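Local coordinates for protein aerobactin synthase IucA (PDB 5JM8) that probably catalyses an ATP-dependent condensation in the synthesis of the siderophore aerobactin, as an NIS synthetase that holds ATP and magnesium in its central cleft, at residues P228-Y233 with S280-L285; A255-L260 with C270-D275; A381-L386 with Q396-W401; Q358-V363 with V433-D438; V24-D29 with I563-A568. One frame throughout, in Å; residues are numbered along the deposited sequence.

In the fold
Contact 5 closes the longest loop, joining the first helix to the final strand, 566-568, and the other four lie inside it along the chain. Contact 2 is nested within contact 1, centres about 19 Å apart, and both reach the same antiparallel sheet. Contact 3, the packing of helices 378-390 and 394-420, is nested within contact 4, centres about 13 Å apart; the Arg385-Asp438 salt bridge ties them, and both touch the third subunit. Contacts 1 and 3, centres about 40 Å apart, lie on opposite sides of the chain's centre. The side chains of Leu281 and Arg25 lie about 9 Å from bound ATP, Trp259 11 Å, Val433 13 Å and Trp401 14 Å, in layers around the nucleotide.

Contact 1: P228-Y233 with S280-L285; sequences PWQGEY and SLSVRL
Gln230 OE1 is gripped by two donors, both from Ser282. The backbone Ser282 N lies 2.8 Å from Gln230 OE1, and its N-H points almost straight at the oxygen (170°), although the donor sits above the amide carbonyl plane and not on a lone pair. Ser282 OG adds a weak second bond to Gln230 OE1 at 3.3 Å. Chi1 sets Gln230 CG beside the backbone N, 3.6 Å from Leu281 CD1, and the bend at chi2 (-68°) then turns the amide to Ser282. Its other amide end, NE2, bonds weakly to Glu343 O.

Beside this polar pair, the Trp229 ring rests on the same strand. Its CE3 comes 3.8 Å from Leu281 CD1, the two side chains crossing at about a right angle, while Trp229 CZ3 meets Val283 CG2 at 3.9 Å. The indole N-H is satisfied by Glu165 OE2 while the benzo part packs on the strand. Helix 228-233 crosses the strand at 111°.

Ser282 centres an inverse gamma turn in strand 275-284, and the segment runs on to Leu285, which touches bound ATP. In this largely buried contact, a helix side chain supplies the acceptor that satisfies a backbone N-H at the gamma turn.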
# COMPACT_ATOMS: atom_id res chain seq x y z
N PRO A 228 14.12 0.31 26.46
CA PRO A 228 14.75 1.60 26.79
C PRO A 228 14.74 1.94 28.28
O PRO A 228 15.67 2.57 28.76
CB PRO A 228 13.89 2.61 26.01
CG PRO A 228 13.36 1.84 24.87
CD PRO A 228 13.12 0.45 25.39
N TRP A 229 13.71 1.51 28.99
CA TRP A 229 13.61 1.78 30.42
C TRP A 229 14.46 0.80 31.24
O TRP A 229 15.15 1.21 32.17
CB TRP A 229 12.15 1.71 30.88
CG TRP A 229 11.95 2.19 32.28
CD1 TRP A 229 11.82 3.49 32.69
CD2 TRP A 229 11.85 1.39 33.46
NE1 TRP A 229 11.65 3.54 34.06
CE2 TRP A 229 11.66 2.26 34.55
CE3 TRP A 229 11.89 0.01 33.70
CZ2 TRP A 229 11.53 1.80 35.86
CZ3 TRP A 229 11.76 -0.44 35.01
CH2 TRP A 229 11.58 0.45 36.07
N GLN A 230 14.41 -0.49 30.89
CA GLN A 230 15.25 -1.48 31.56
C GLN A 230 16.72 -1.21 31.33
O GLN A 230 17.53 -1.30 32.26
CB GLN A 230 14.93 -2.89 31.07
CG GLN A 230 13.72 -3.52 31.72
CD GLN A 230 13.94 -3.84 33.19
OE1 GLN A 230 13.23 -3.33 34.05
NE2 GLN A 230 14.91 -4.69 33.47
N GLY A 231 17.06 -0.89 30.09
CA GLY A 231 18.44 -0.67 29.71
C GLY A 231 19.09 0.44 30.51
O GLY A 231 20.24 0.31 30.93
N GLU A 232 18.36 1.53 30.72
CA GLU A 232 18.88 2.66 31.48
C GLU A 232 19.06 2.27 32.95
O GLU A 232 19.94 2.80 33.63
CB GLU A 232 17.95 3.87 31.35
CG GLU A 232 17.96 4.49 29.96
CD GLU A 232 16.92 5.59 29.80
OE1 GLU A 232 15.98 5.66 30.61
OE2 GLU A 232 17.06 6.39 28.84
N TYR A 233 18.23 1.35 33.42
CA TYR A 233 18.30 0.87 34.79
C TYR A 233 19.43 -0.14 34.95
O TYR A 233 20.20 -0.07 35.90
CB TYR A 233 16.96 0.26 35.22
CG TYR A 233 16.99 -0.45 36.56
CD1 TYR A 233 17.51 -1.74 36.67
CD2 TYR A 233 16.49 0.15 37.71
CE1 TYR A 233 17.55 -2.40 37.88
CE2 TYR A 233 16.52 -0.51 38.93
CZ TYR A 233 17.05 -1.78 39.01
OH TYR A 233 17.09 -2.45 40.21
N SER A 280 12.11 -8.83 30.15
CA SER A 280 12.03 -8.84 31.60
C SER A 280 11.95 -7.39 32.05
O SER A 280 12.94 -6.66 31.96
CB SER A 280 13.24 -9.55 32.21
OG SER A 280 13.13 -9.63 33.62
N LEU A 281 10.78 -6.96 32.50
CA LEU A 281 10.53 -5.56 32.81
C LEU A 281 10.16 -5.38 34.29
O LEU A 281 9.13 -5.85 34.74
CB LEU A 281 9.40 -5.02 31.91
CG LEU A 281 9.04 -3.54 32.01
CD1 LEU A 281 10.21 -2.65 31.65
CD2 LEU A 281 7.84 -3.23 31.12
N SER A 282 11.02 -4.69 35.03
CA SER A 282 10.82 -4.51 36.46
C SER A 282 9.71 -3.50 36.76
O SER A 282 9.97 -2.41 37.25
CB SER A 282 12.13 -4.07 37.13
OG SER A 282 13.14 -5.03 36.93
N VAL A 283 8.48 -3.90 36.46
CA VAL A 283 7.31 -3.04 36.68
C VAL A 283 6.14 -3.89 37.19
O VAL A 283 5.96 -5.03 36.77
CB VAL A 283 6.90 -2.31 35.39
CG1 VAL A 283 5.70 -1.40 35.63
CG2 VAL A 283 8.06 -1.50 34.84
N ARG A 284 5.35 -3.31 38.10
CA ARG A 284 4.21 -4.02 38.68
C ARG A 284 2.94 -3.75 37.89
O ARG A 284 2.46 -2.61 37.84
CB ARG A 284 4.02 -3.61 40.13
N LEU A 285 2.41 -4.80 37.27
CA LEU A 285 1.13 -4.74 36.56
C LEU A 285 0.23 -5.87 37.06
O LEU A 285 0.61 -7.04 36.99
CB LEU A 285 1.33 -4.85 35.05
CG LEU A 285 2.30 -3.85 34.40
CD1 LEU A 285 2.56 -4.24 32.95
CD2 LEU A 285 1.77 -2.43 34.48

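Contact 2: A255-L260 with C270-D275; sequences AGAPWL and CATSRD
The Cys270 side chain lies over one face of the Trp259 indole, a CH-pi contact backed by a sulfur-aromatic one, in the antiparallel sheet in which strand 258-261 pairs with 267-269 and the chain then turns toward 275-284. Cys270 CB stands 3.4 Å from the centroid of the six-membered ring, only 6° off the ring normal, so the methylene sits squarely over the face. With SG anti to the backbone N (chi1 -180°), the sulfur is carried over the five-membered ring, where Cys270 SG lies 4.5 Å from the centroid, again over the face. The same sulfur touches the methyl of Ala257, with Cys270 SG and Ala257 CB 3.6 Å apart.

The turn that follows is a type I beta turn from Cys270 to Ser273, closed by the bond from Ser273 N to Cys270 O. It brings Ser273 and Asp275 to the far end of the indole: Asp275 O approaches the ring edge near its plane, 3.3 Å from Trp259 CH2, and Ser273 OG comes to the same carbon from an oblique direction.

Helix 198-209 packs alongside, Asn209 touching Trp259, while the Asp275 carboxylate is drawn off to salt bridges with Arg201 and Arg204. Ser273 OG, anti to its own backbone N, donates a very short bond of 2.4 Å to Asp275 O, in the carbonyl plane and on a lone pair.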
# COMPACT_ATOMS: atom_id res chain seq x y z
N ALA A 255 18.07 3.10 18.71
CA ALA A 255 18.21 3.08 17.26
C ALA A 255 17.22 2.12 16.61
O ALA A 255 16.81 1.13 17.21
CB ALA A 255 19.63 2.70 16.87
N GLY A 256 16.86 2.43 15.37
CA GLY A 256 16.17 1.48 14.52
C GLY A 256 14.68 1.65 14.40
O GLY A 256 14.13 2.73 14.63
N ALA A 257 14.02 0.55 14.03
CA ALA A 257 12.59 0.56 13.73
C ALA A 257 11.75 0.88 14.96
O ALA A 257 12.20 0.67 16.08
CB ALA A 257 12.18 -0.78 13.15
N PRO A 258 10.54 1.41 14.74
CA PRO A 258 9.64 1.73 15.86
C PRO A 258 8.96 0.50 16.44
O PRO A 258 8.51 -0.36 15.69
CB PRO A 258 8.62 2.67 15.22
CG PRO A 258 8.55 2.22 13.80
CD PRO A 258 9.94 1.76 13.44
N TRP A 259 8.88 0.44 17.76
CA TRP A 259 8.23 -0.68 18.45
C TRP A 259 7.03 -0.20 19.26
O TRP A 259 7.07 0.88 19.85
CB TRP A 259 9.22 -1.39 19.36
CG TRP A 259 10.23 -2.17 18.60
CD1 TRP A 259 11.36 -1.69 18.00
CD2 TRP A 259 10.22 -3.58 18.35
NE1 TRP A 259 12.05 -2.71 17.40
CE2 TRP A 259 11.36 -3.88 17.60
CE3 TRP A 259 9.34 -4.61 18.69
CZ2 TRP A 259 11.66 -5.17 17.18
CZ3 TRP A 259 9.63 -5.89 18.28
CH2 TRP A 259 10.78 -6.16 17.53
N LEU A 260 5.98 -1.02 19.29
CA LEU A 260 4.75 -0.68 19.98
C LEU A 260 4.57 -1.55 21.23
O LEU A 260 4.51 -2.77 21.12
CB LEU A 260 3.54 -0.87 19.06
CG LEU A 260 3.22 0.23 18.04
CD1 LEU A 260 4.31 0.38 16.99
CD2 LEU A 260 1.89 -0.09 17.37
N CYS A 270 6.73 -4.88 16.30
CA CYS A 270 7.23 -4.12 15.15
C CYS A 270 6.77 -4.82 13.87
O CYS A 270 7.15 -5.95 13.60
CB CYS A 270 8.76 -4.00 15.20
SG CYS A 270 9.49 -3.07 13.82
N ALA A 271 5.94 -4.12 13.10
CA ALA A 271 5.25 -4.72 11.96
C ALA A 271 6.21 -5.32 10.93
O ALA A 271 5.85 -6.27 10.23
CB ALA A 271 4.36 -3.68 11.28
N THR A 272 7.41 -4.77 10.85
CA THR A 272 8.40 -5.21 9.88
C THR A 272 9.37 -6.23 10.45
O THR A 272 10.22 -6.77 9.74
CB THR A 272 9.21 -4.02 9.34
OG1 THR A 272 9.85 -3.34 10.43
CG2 THR A 272 8.29 -3.04 8.62
N SER A 273 9.25 -6.50 11.75
CA SER A 273 10.13 -7.46 12.42
C SER A 273 9.56 -8.87 12.37
O SER A 273 8.40 -9.10 12.73
CB SER A 273 10.37 -7.05 13.87
OG SER A 273 11.09 -8.05 14.56
N ARG A 274 10.39 -9.81 11.94
CA ARG A 274 10.03 -11.21 11.90
C ARG A 274 9.75 -11.74 13.30
O ARG A 274 9.04 -12.73 13.48
CB ARG A 274 11.15 -12.01 11.24
CG ARG A 274 10.82 -13.46 10.96
CD ARG A 274 11.88 -14.08 10.07
NE ARG A 274 11.98 -13.40 8.77
CZ ARG A 274 11.21 -13.67 7.73
NH1 ARG A 274 10.26 -14.60 7.81
NH2 ARG A 274 11.37 -13.00 6.60
N ASP A 275 10.31 -11.05 14.30
CA ASP A 275 10.16 -11.43 15.70
C ASP A 275 9.56 -10.31 16.54
O ASP A 275 9.89 -9.14 16.35
CB ASP A 275 11.51 -11.84 16.28
CG ASP A 275 12.02 -13.14 15.71
OD1 ASP A 275 11.21 -14.06 15.48
OD2 ASP A 275 13.25 -13.25 15.49

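Contact 3: A381-L386 with Q396-W401; sequences AAVKRL and QAAHAW
Two consecutive helices, 378-390 and 394-420, joined by a short loop, pack across each other; their segments 381-386 and 396-401 cross at 112° with their axes 8.7 Å apart. The crossing is made close by alanine: Val383 and Ala397 have the nearest CA atoms of the two segments, and the small Ala397 side chain lets the Val383 backbone come up to it, with Val383 O 3.5 Å from Ala397 CB.

Val383 reaches across with both methyls. CG1, anti to the backbone N (chi1 174°), lies 3.6 Å from Ala397 CB and also touches the backbone N of Ala398. The other branch turns to the tryptophan, Val383 CG2 standing 4.0 Å from Trp401 CD1; the two side chains cross at about a right angle and the methyl meets the indole obliquely.

One turn further on, Leu386 covers the adjoining ground. Its chi1 (176°) points CG toward helix 394-420, and chi2 then sets CD2 against it. The interface is entirely apolar in its side chains and buried, and helix 475-500 covers it with Leu498 on Val383 and Val494 on Trp401. Ala400 also packs on Ala317 of the third subunit. Leu386 CD2 approaches Trp401 CD1 at the ring edge, near the plane, at 4.5 Å, and lies 3.7 Å from Ala397 O.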
# COMPACT_ATOMS: atom_id res chain seq x y z
N ALA A 381 -19.01 -3.18 17.38
CA ALA A 381 -18.74 -2.43 16.16
C ALA A 381 -18.44 -3.39 15.00
O ALA A 381 -18.81 -3.12 13.86
CB ALA A 381 -17.58 -1.48 16.37
N ALA A 382 -17.77 -4.49 15.31
CA ALA A 382 -17.45 -5.50 14.31
C ALA A 382 -18.70 -6.26 13.89
O ALA A 382 -19.00 -6.37 12.70
CB ALA A 382 -16.40 -6.46 14.85
N VAL A 383 -19.42 -6.79 14.87
CA VAL A 383 -20.65 -7.55 14.62
C VAL A 383 -21.64 -6.73 13.80
O VAL A 383 -22.33 -7.27 12.94
CB VAL A 383 -21.31 -7.98 15.95
CG1 VAL A 383 -22.67 -8.63 15.70
CG2 VAL A 383 -20.40 -8.93 16.70
N LYS A 384 -21.72 -5.44 14.08
CA LYS A 384 -22.60 -4.55 13.34
C LYS A 384 -22.15 -4.42 11.88
O LYS A 384 -22.98 -4.27 10.99
CB LYS A 384 -22.64 -3.17 14.01
CG LYS A 384 -23.63 -3.09 15.16
CD LYS A 384 -23.53 -1.77 15.89
CE LYS A 384 -24.72 -1.56 16.83
NZ LYS A 384 -24.81 -0.15 17.29
N ARG A 385 -20.84 -4.47 11.65
CA ARG A 385 -20.31 -4.46 10.29
C ARG A 385 -20.59 -5.80 9.61
O ARG A 385 -20.86 -5.85 8.41
CB ARG A 385 -18.81 -4.18 10.28
CG ARG A 385 -18.47 -2.72 10.49
CD ARG A 385 -17.01 -2.46 10.18
NE ARG A 385 -16.13 -3.27 11.02
CZ ARG A 385 -15.67 -2.89 12.20
NH1 ARG A 385 -16.01 -1.71 12.71
NH2 ARG A 385 -14.87 -3.69 12.89
N LEU A 386 -20.50 -6.87 10.38
CA LEU A 386 -20.80 -8.21 9.88
C LEU A 386 -22.25 -8.27 9.43
O LEU A 386 -22.56 -8.78 8.35
CB LEU A 386 -20.52 -9.25 10.96
CG LEU A 386 -20.87 -10.71 10.63
CD1 LEU A 386 -20.11 -11.18 9.40
CD2 LEU A 386 -20.57 -11.59 11.84
N GLN A 396 -28.55 -12.06 14.51
CA GLN A 396 -28.04 -13.15 13.67
C GLN A 396 -26.53 -13.03 13.50
O GLN A 396 -25.82 -14.04 13.48
CB GLN A 396 -28.72 -13.13 12.30
CG GLN A 396 -30.11 -13.74 12.28
CD GLN A 396 -30.85 -13.46 10.98
OE1 GLN A 396 -30.58 -12.48 10.29
NE2 GLN A 396 -31.81 -14.33 10.65
N ALA A 397 -26.05 -11.80 13.39
CA ALA A 397 -24.62 -11.55 13.29
C ALA A 397 -23.95 -11.92 14.61
O ALA A 397 -22.84 -12.47 14.63
CB ALA A 397 -24.36 -10.10 12.94
N ALA A 398 -24.63 -11.64 15.71
CA ALA A 398 -24.10 -11.92 17.04
C ALA A 398 -23.98 -13.42 17.26
O ALA A 398 -22.97 -13.91 17.78
CB ALA A 398 -24.98 -11.30 18.10
N HIS A 399 -25.02 -14.16 16.89
CA HIS A 399 -25.01 -15.61 16.99
C HIS A 399 -23.93 -16.21 16.10
O HIS A 399 -23.18 -17.09 16.54
CB HIS A 399 -26.37 -16.18 16.59
CG HIS A 399 -27.47 -15.85 17.56
ND1 HIS A 399 -28.80 -16.00 17.25
CD2 HIS A 399 -27.43 -15.38 18.83
CE1 HIS A 399 -29.54 -15.64 18.29
NE2 HIS A 399 -28.73 -15.26 19.26
N ALA A 400 -23.84 -15.73 14.87
CA ALA A 400 -22.83 -16.19 13.93
C ALA A 400 -21.42 -15.95 14.47
O ALA A 400 -20.55 -16.81 14.33
CB ALA A 400 -23.00 -15.49 12.59
N TRP A 401 -21.20 -14.79 15.07
CA TRP A 401 -19.89 -14.45 15.61
C TRP A 401 -19.56 -15.36 16.79
O TRP A 401 -18.44 -15.86 16.90
CB TRP A 401 -19.85 -12.98 16.04
CG TRP A 401 -18.46 -12.43 16.20
CD1 TRP A 401 -17.78 -11.64 15.32
CD2 TRP A 401 -17.58 -12.65 17.31
NE1 TRP A 401 -16.53 -11.35 15.82
CE2 TRP A 401 -16.38 -11.96 17.04
CE3 TRP A 401 -17.68 -13.36 18.51
CZ2 TRP A 401 -15.30 -11.96 17.92
CZ3 TRP A 401 -16.61 -13.36 19.38
CH2 TRP A 401 -15.43 -12.66 19.08

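Contact 4: Q358-V363 with V433-D438; sequences QSQTNV and VQMLGD
Gln360 leaves the strand with CG anti to its backbone N (chi1 -166°) and stays extended beyond it, so the side chain runs over Met435 to the loop after the partner strand. CB touches the backbone O of Met435, Gln360 CG lies 3.8 Å from Met435 CB, and Gln360 CD 3.6 Å from the same atom. At the tip both amide ends are used. Gln360 OE1 accepts from Asp438 N at 2.9 Å, in plane and on a lone pair. Gln360 NE2 donates to Asp438 OD1, also at 2.9 Å, from above the carboxylate plane, with amide and carboxylate 89° apart. The two bonds fix the amide's rotation, and Arg385 NE forms a salt bridge with Asp438 OD1.

Gln360 O accepts from Met435 N at 2.8 Å, and a water links Gln360 N to Met435 O. Val433 N bonds to Asn362 O at 2.8 Å and Asn362 N returns a longer bond to Val433 O. Met435 bends at chi3, bringing CE 3.2 Å from Asn362 OD1, while Asn362 ND2 bonds to Leu136 O.

Thr361 and Gln434 form the non-hydrogen-bonded pair of the antiparallel ladder joining 431-435 to 360-363, outermost within this chain in a mixed four-stranded sheet.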
# COMPACT_ATOMS: atom_id res chain seq x y z
N GLN A 358 -1.83 -5.94 8.17
CA GLN A 358 -3.14 -5.29 8.12
C GLN A 358 -4.30 -6.28 8.24
O GLN A 358 -5.45 -5.93 7.98
CB GLN A 358 -3.28 -4.50 6.82
CG GLN A 358 -2.31 -3.34 6.72
CD GLN A 358 -2.57 -2.28 7.78
OE1 GLN A 358 -3.71 -2.02 8.14
NE2 GLN A 358 -1.49 -1.69 8.29
N SER A 359 -4.01 -7.52 8.62
CA SER A 359 -5.06 -8.50 8.83
C SER A 359 -5.91 -8.09 10.02
O SER A 359 -5.44 -7.37 10.90
CB SER A 359 -4.48 -9.90 9.06
OG SER A 359 -3.75 -9.95 10.27
N GLN A 360 -7.15 -8.56 10.05
CA GLN A 360 -8.04 -8.29 11.17
C GLN A 360 -7.82 -9.33 12.27
O GLN A 360 -8.73 -10.06 12.65
CB GLN A 360 -9.50 -8.28 10.72
CG GLN A 360 -10.44 -7.69 11.74
CD GLN A 360 -11.89 -7.77 11.31
OE1 GLN A 360 -12.23 -8.47 10.35
NE2 GLN A 360 -12.76 -7.04 12.01
N THR A 361 -6.59 -9.38 12.77
CA THR A 361 -6.25 -10.20 13.92
C THR A 361 -6.19 -9.30 15.14
O THR A 361 -5.32 -8.44 15.24
CB THR A 361 -4.90 -10.92 13.71
OG1 THR A 361 -4.94 -11.65 12.48
CG2 THR A 361 -4.61 -11.87 14.87
N ASN A 362 -7.15 -9.47 16.05
CA ASN A 362 -7.25 -8.62 17.23
C ASN A 362 -7.21 -9.43 18.53
O ASN A 362 -7.76 -10.53 18.60
CB ASN A 362 -8.55 -7.80 17.22
CG ASN A 362 -8.74 -7.01 15.93
OD1 ASN A 362 -9.87 -6.73 15.53
ND2 ASN A 362 -7.64 -6.65 15.28
N VAL A 363 -6.56 -8.88 19.55
CA VAL A 363 -6.61 -9.48 20.87
C VAL A 363 -8.03 -9.31 21.41
O VAL A 363 -8.63 -8.24 21.31
CB VAL A 363 -5.58 -8.85 21.83
CG1 VAL A 363 -5.90 -7.38 22.08
CG2 VAL A 363 -5.53 -9.63 23.13
N VAL A 433 -7.96 -13.25 17.93
CA VAL A 433 -9.04 -13.72 17.07
C VAL A 433 -8.77 -13.30 15.64
O VAL A 433 -8.92 -12.12 15.29
CB VAL A 433 -10.41 -13.19 17.53
CG1 VAL A 433 -11.52 -13.67 16.61
CG2 VAL A 433 -10.69 -13.64 18.96
N GLN A 434 -8.37 -14.25 14.81
CA GLN A 434 -8.13 -14.00 13.41
C GLN A 434 -9.46 -13.86 12.69
O GLN A 434 -10.17 -14.85 12.50
CB GLN A 434 -7.30 -15.12 12.78
CG GLN A 434 -6.87 -14.86 11.35
CD GLN A 434 -6.26 -16.08 10.69
OE1 GLN A 434 -6.50 -17.21 11.10
NE2 GLN A 434 -5.46 -15.85 9.66
N MET A 435 -9.79 -12.63 12.30
CA MET A 435 -11.05 -12.37 11.61
C MET A 435 -10.85 -12.06 10.14
O MET A 435 -9.77 -11.63 9.72
CB MET A 435 -11.79 -11.20 12.27
CG MET A 435 -12.43 -11.53 13.60
SD MET A 435 -13.22 -10.08 14.31
CE MET A 435 -11.80 -9.24 15.00
N LEU A 436 -11.90 -12.28 9.36
CA LEU A 436 -11.93 -11.94 7.94
C LEU A 436 -13.34 -11.47 7.62
O LEU A 436 -14.27 -12.27 7.54
CB LEU A 436 -11.54 -13.14 7.07
CG LEU A 436 -11.59 -12.94 5.55
CD1 LEU A 436 -10.69 -11.81 5.10
CD2 LEU A 436 -11.23 -14.23 4.83
N GLY A 437 -13.49 -10.17 7.43
CA GLY A 437 -14.81 -9.57 7.26
C GLY A 437 -15.60 -9.62 8.55
O GLY A 437 -16.80 -9.88 8.54
N ASP A 438 -14.91 -9.37 9.67
CA ASP A 438 -15.53 -9.27 10.99
C ASP A 438 -16.09 -10.59 11.52
O ASP A 438 -16.91 -10.59 12.44
CB ASP A 438 -16.64 -8.21 10.97
CG ASP A 438 -16.14 -6.85 10.50
OD1 ASP A 438 -15.42 -6.19 11.28
OD2 ASP A 438 -16.46 -6.45 9.37
O HOH W 1 -8.15 -10.19 7.84

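Contact 5: V24-D29 with I563-A568; sequences VRETKD and IYFDFA
Phe565 holds its ring in the crowded position between the backbone N and the carbonyl carbon (chi1 67°), which lays it against Arg25 and Glu26 of helix 14-26, while Arg25 sends CG anti to its own N (chi1 170°) and Glu26 sets CG beside its N. The two helix side chains thus meet different parts of one ring. Arg25 CG lies 3.6 Å from Phe565 CZ, and the next carbon, Arg25 CD, is 3.7 Å from the same atom; Glu26 CG approaches Phe565 CE1 at 3.7 Å. The Arg25 and Glu26 side chains run at about right angles to that of Phe565 and meet its ring obliquely, through methylenes and not through their charged ends.

This joins the N-terminal helix to the residues leading into and along the last strand, 566-568, which pairs antiparallel with 538-540 in a two-stranded sheet. The charged ends are held elsewhere: Arg25 NE bonds to Gln61 OE1 and Arg25 NH2 to Thr60 O, with a cation-pi contact to Phe151, and Glu26 OE2 accepts from Phe545 N at the start of helix 545-549.

Arg25 bends at chi3 (-75°), and its NE stays 4.5 Å from Phe567 CE1, a looser touch beside Val488 of helix 475-500, which packs on both. Nearer the solvent, a water bridges the segments: it donates to Asp566 O at 3.3 Å and takes a weak bond from Lys28 NZ.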
# COMPACT_ATOMS: atom_id res chain seq x y z
N VAL A 24 -18.10 -7.35 43.62
CA VAL A 24 -19.41 -8.01 43.61
C VAL A 24 -19.30 -9.50 43.29
O VAL A 24 -20.11 -10.30 43.76
CB VAL A 24 -20.35 -7.33 42.58
CG1 VAL A 24 -21.59 -8.17 42.33
CG2 VAL A 24 -20.74 -5.95 43.07
N ARG A 25 -18.32 -9.87 42.47
CA ARG A 25 -18.12 -11.27 42.11
C ARG A 25 -17.55 -12.08 43.27
O ARG A 25 -17.87 -13.25 43.43
CB ARG A 25 -17.18 -11.37 40.90
CG ARG A 25 -16.72 -12.79 40.59
CD ARG A 25 -15.86 -12.84 39.35
NE ARG A 25 -16.64 -12.70 38.13
CZ ARG A 25 -16.13 -12.69 36.90
NH1 ARG A 25 -14.82 -12.82 36.73
NH2 ARG A 25 -16.93 -12.56 35.85
N GLU A 26 -16.70 -11.45 44.08
CA GLU A 26 -15.97 -12.15 45.13
C GLU A 26 -16.64 -12.04 46.50
O GLU A 26 -16.07 -12.48 47.51
CB GLU A 26 -14.54 -11.63 45.21
CG GLU A 26 -13.79 -11.74 43.89
CD GLU A 26 -12.35 -11.28 43.98
OE1 GLU A 26 -11.80 -11.26 45.11
OE2 GLU A 26 -11.76 -10.96 42.93
N THR A 27 -17.83 -11.45 46.54
CA THR A 27 -18.59 -11.33 47.78
C THR A 27 -20.03 -11.80 47.60
O THR A 27 -20.59 -11.71 46.51
CB THR A 27 -18.61 -9.88 48.31
OG1 THR A 27 -19.38 -9.05 47.43
CG2 THR A 27 -17.20 -9.33 48.43
N LYS A 28 -20.61 -12.31 48.68
CA LYS A 28 -22.02 -12.67 48.72
C LYS A 28 -22.76 -11.69 49.62
O LYS A 28 -23.93 -11.89 49.96
CB LYS A 28 -22.19 -14.11 49.22
CG LYS A 28 -21.50 -15.16 48.35
CD LYS A 28 -22.19 -15.32 47.00
CE LYS A 28 -21.51 -16.38 46.14
NZ LYS A 28 -20.14 -15.97 45.72
N ASP A 29 -22.06 -10.61 49.99
CA ASP A 29 -22.60 -9.59 50.88
C ASP A 29 -23.10 -8.38 50.08
O ASP A 29 -22.53 -7.29 50.16
CB ASP A 29 -21.52 -9.16 51.89
CG ASP A 29 -22.00 -8.08 52.83
OD1 ASP A 29 -23.22 -7.97 53.06
OD2 ASP A 29 -21.15 -7.32 53.34
N ILE A 563 -9.23 -16.07 49.06
CA ILE A 563 -8.38 -15.88 47.88
C ILE A 563 -8.97 -16.64 46.70
O ILE A 563 -8.88 -16.21 45.55
CB ILE A 563 -6.92 -16.36 48.14
CG1 ILE A 563 -6.00 -15.87 47.02
CG2 ILE A 563 -6.85 -17.88 48.26
CD1 ILE A 563 -5.70 -14.39 47.09
N TYR A 564 -9.57 -17.79 47.01
CA TYR A 564 -10.22 -18.63 46.02
C TYR A 564 -11.70 -18.78 46.37
O TYR A 564 -12.04 -19.06 47.51
CB TYR A 564 -9.55 -20.00 45.96
N PHE A 565 -12.57 -18.59 45.38
CA PHE A 565 -14.01 -18.63 45.61
C PHE A 565 -14.75 -19.49 44.59
O PHE A 565 -14.29 -19.66 43.46
CB PHE A 565 -14.59 -17.21 45.61
CG PHE A 565 -14.53 -16.54 44.27
CD1 PHE A 565 -13.41 -15.83 43.89
CD2 PHE A 565 -15.60 -16.62 43.40
CE1 PHE A 565 -13.35 -15.20 42.66
CE2 PHE A 565 -15.55 -16.00 42.17
CZ PHE A 565 -14.43 -15.29 41.80
N ASP A 566 -15.90 -20.01 44.99
CA ASP A 566 -16.70 -20.87 44.14
C ASP A 566 -17.59 -20.06 43.21
O ASP A 566 -18.34 -19.19 43.65
CB ASP A 566 -17.55 -21.81 45.00
CG ASP A 566 -16.71 -22.60 45.99
OD1 ASP A 566 -15.50 -22.74 45.75
OD2 ASP A 566 -17.27 -23.06 47.01
N PHE A 567 -17.48 -20.37 41.92
CA PHE A 567 -18.19 -19.65 40.88
C PHE A 567 -19.35 -20.48 40.35
O PHE A 567 -19.15 -21.55 39.78
CB PHE A 567 -17.22 -19.30 39.75
CG PHE A 567 -17.86 -18.60 38.58
CD1 PHE A 567 -18.15 -17.25 38.64
CD2 PHE A 567 -18.16 -19.29 37.42
CE1 PHE A 567 -18.74 -16.60 37.57
CE2 PHE A 567 -18.74 -18.65 36.34
CZ PHE A 567 -19.03 -17.30 36.42
N ALA A 568 -20.56 -19.98 40.57
CA ALA A 568 -21.77 -20.67 40.14
C ALA A 568 -21.78 -20.85 38.62
O ALA A 568 -21.78 -19.88 37.88
CB ALA A 568 -23.01 -19.92 40.59
O HOH W 2 -18.49 -18.60 46.85